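Local coordinates for putative uncharacterized protein smu.1604c (PDB 3L9F) that probably regulates transcription as a dimeric PadR-family protein, with an N-terminal domain of the kind that binds DNA and a helical C-terminal domain, at residues E158-L163 / Q190-K195. Numbering follows the deposited sequence.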
loop_
_atom_site.group_PDB
_atom_site.type_symbol
_atom_site.label_atom_id
_atom_site.label_comp_id
_atom_site.label_asym_id
_atom_site.label_seq_id
_atom_site.Cartn_x
_atom_site.Cartn_y
_atom_site.Cartn_z
ATOM N N GLU A 158 -13.791 0.771 -10.454
ATOM C CA GLU A 158 -13.174 -0.310 -11.212
ATOM C C GLU A 158 -12.743 -1.453 -10.292
ATOM O O GLU A 158 -12.937 -2.628 -10.611
ATOM C CB GLU A 158 -11.961 0.202 -11.982
ATOM C CG GLU A 158 -11.787 -0.420 -13.368
ATOM C CD GLU A 158 -11.765 -1.944 -13.351
ATOM O OE1 GLU A 158 -12.845 -2.562 -13.495
ATOM O OE2 GLU A 158 -10.665 -2.523 -13.209
ATOM N N LYS A 159 -12.152 -1.110 -9.151
ATOM C CA LYS A 159 -11.698 -2.146 -8.214
ATOM C C LYS A 159 -12.861 -2.876 -7.548
ATOM O O LYS A 159 -12.811 -4.089 -7.356
ATOM C CB LYS A 159 -10.755 -1.562 -7.158
ATOM C CG LYS A 159 -9.438 -1.081 -7.748
ATOM C CD LYS A 159 -8.601 -0.336 -6.712
ATOM C CE LYS A 159 -7.307 0.176 -7.322
ATOM N NZ LYS A 159 -6.464 0.842 -6.294
ATOM N N ILE A 160 -13.900 -2.135 -7.192
ATOM C CA ILE A 160 -15.107 -2.738 -6.626
ATOM C C ILE A 160 -15.763 -3.715 -7.604
ATOM O O ILE A 160 -16.141 -4.842 -7.235
ATOM C CB ILE A 160 -16.130 -1.657 -6.246
ATOM C CG1 ILE A 160 -15.617 -0.851 -5.040
ATOM C CG2 ILE A 160 -17.478 -2.294 -5.960
ATOM C CD1 ILE A 160 -16.432 0.395 -4.712
ATOM N N LYS A 161 -15.905 -3.269 -8.843
ATOM C CA LYS A 161 -16.482 -4.088 -9.913
ATOM C C LYS A 161 -15.708 -5.393 -10.087
ATOM O O LYS A 161 -16.291 -6.484 -10.129
ATOM C CB LYS A 161 -16.496 -3.294 -11.226
ATOM C CG LYS A 161 -16.990 -4.078 -12.437
ATOM C CD LYS A 161 -16.976 -3.215 -13.700
ATOM C CE LYS A 161 -17.507 -3.973 -14.912
ATOM N NZ LYS A 161 -16.619 -5.101 -15.306
ATOM N N ARG A 162 -14.389 -5.276 -10.171
ATOM C CA ARG A 162 -13.516 -6.426 -10.351
ATOM C C ARG A 162 -13.560 -7.385 -9.160
ATOM O O ARG A 162 -13.667 -8.606 -9.332
ATOM C CB ARG A 162 -12.082 -5.953 -10.615
ATOM C CG ARG A 162 -11.113 -7.063 -10.989
ATOM C CD ARG A 162 -10.132 -6.589 -12.048
ATOM N NE ARG A 162 -9.622 -5.259 -11.730
ATOM C CZ ARG A 162 -8.621 -5.028 -10.888
ATOM N NH1 ARG A 162 -8.021 -6.046 -10.284
ATOM N NH2 ARG A 162 -8.223 -3.782 -10.643
ATOM N N LEU A 163 -13.486 -6.837 -7.949
ATOM C CA LEU A 163 -13.516 -7.675 -6.762
ATOM C C LEU A 163 -14.889 -8.324 -6.612
ATOM O O LEU A 163 -14.998 -9.502 -6.267
ATOM C CB LEU A 163 -13.149 -6.860 -5.525
ATOM C CG LEU A 163 -13.190 -7.600 -4.204
ATOM C CD1 LEU A 163 -12.354 -8.874 -4.262
ATOM C CD2 LEU A 163 -12.694 -6.663 -3.101
ATOM N N GLN A 190 -13.417 -1.399 2.368
ATOM C CA GLN A 190 -12.349 -0.428 2.192
ATOM C C GLN A 190 -12.641 0.462 0.992
ATOM O O GLN A 190 -12.623 1.694 1.081
ATOM C CB GLN A 190 -11.036 -1.178 1.974
ATOM C CG GLN A 190 -9.803 -0.358 2.184
ATOM C CD GLN A 190 -8.634 -1.235 2.558
ATOM O OE1 GLN A 190 -8.379 -2.255 1.913
ATOM N NE2 GLN A 190 -7.930 -0.860 3.616
ATOM N N TYR A 191 -12.924 -0.170 -0.141
ATOM C CA TYR A 191 -13.168 0.573 -1.372
ATOM C C TYR A 191 -14.405 1.449 -1.264
ATOM O O TYR A 191 -14.394 2.616 -1.656
ATOM C CB TYR A 191 -13.359 -0.395 -2.536
ATOM C CG TYR A 191 -12.107 -1.128 -2.938
ATOM C CD1 TYR A 191 -10.873 -0.510 -2.869
ATOM C CD2 TYR A 191 -12.168 -2.432 -3.419
ATOM C CE1 TYR A 191 -9.725 -1.171 -3.251
ATOM C CE2 TYR A 191 -11.027 -3.102 -3.804
ATOM C CZ TYR A 191 -9.807 -2.465 -3.713
ATOM O OH TYR A 191 -8.661 -3.118 -4.090
ATOM N N LYS A 192 -15.479 0.874 -0.737
ATOM C CA LYS A 192 -16.746 1.594 -0.685
ATOM C C LYS A 192 -16.724 2.772 0.286
ATOM O O LYS A 192 -17.307 3.823 0.007
ATOM C CB LYS A 192 -17.886 0.639 -0.358
ATOM C CG LYS A 192 -18.134 -0.382 -1.468
ATOM C CD LYS A 192 -19.220 -1.376 -1.084
ATOM C CE LYS A 192 -19.451 -2.385 -2.203
ATOM N NZ LYS A 192 -20.240 -3.557 -1.733
ATOM N N SER A 193 -16.053 2.602 1.420
ATOM C CA SER A 193 -16.036 3.655 2.437
ATOM C C SER A 193 -15.273 4.881 1.954
ATOM O O SER A 193 -15.696 6.013 2.168
ATOM C CB SER A 193 -15.449 3.139 3.754
ATOM O OG SER A 193 -14.113 2.700 3.573
ATOM N N THR A 194 -14.141 4.657 1.300
ATOM C CA THR A 194 -13.334 5.768 0.825
ATOM C C THR A 194 -13.994 6.416 -0.406
ATOM O O THR A 194 -14.003 7.640 -0.548
ATOM C CB THR A 194 -11.903 5.307 0.511
ATOM O OG1 THR A 194 -11.958 4.219 -0.413
ATOM C CG2 THR A 194 -11.205 4.822 1.804
ATOM N N LYS A 195 -14.577 5.600 -1.278
ATOM C CA LYS A 195 -15.318 6.143 -2.422
ATOM C C LYS A 195 -16.425 7.064 -1.920
ATOM O O LYS A 195 -16.634 8.160 -2.458
ATOM C CB LYS A 195 -15.932 5.023 -3.259
ATOM C CG LYS A 195 -16.741 5.533 -4.448
ATOM C CD LYS A 195 -17.155 4.403 -5.377
ATOM C CE LYS A 195 -18.291 3.562 -4.798
ATOM N NZ LYS A 195 -19.630 4.187 -5.027
#
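Tyr191 reaches from helix 178-202 to Lys159, Ile160 and Leu163 of helix 142-172, joining the two arms of the antiparallel helical hairpin that ends this PadR-like chain. The short segments run at 155° to each other with their axes 9.9 Å apart, and Ile160 and Tyr191 have the nearest CA atoms. Tyr191 and Ile160 together carry the contact. Lys159 CB lies over one face of the Tyr191 ring, 3.8 Å from the ring centroid and 19° off the normal, a CH-pi contact displaced toward the rim. Beyond CB, the Lys159 chain runs extended across the phenol end of the ring at about a right angle, with CD 3.7 Å from Tyr191 CE1. Its NZ continues away from helix 178-202 toward Glu124 of the second subunit, a long and weak ion pair; the side chain also comes near Asp68, a magnesium-binding residue although no magnesium is bound to this chain. Closer to the backbone, Ile160 and Tyr191 point opposite ways and overlap alongside each other near their bases, with Ile160 CG1 3.4 Å from Tyr191 CB. With CG1 anti to the carbonyl carbon (chi1 -69°), the longer branch of Ile160 extends toward helix 178-202, where CD1 meets the methylenes of two lysines. Lys192 offers CG from its extended chain. Lys195 bends at its last two torsions, setting Lys195 CE 3.7 Å from Ile160 CD1, while its NZ makes a salt bridge with Glu199. On the Leu163 side, Tyr65 touches both Leu163 and Tyr191, and Ile184 and Leu188 pack on Leu163, burying this part of the hairpin. There, Leu163 CD2 approaches the Tyr191 ring obliquely, 4.0 Å from CE2.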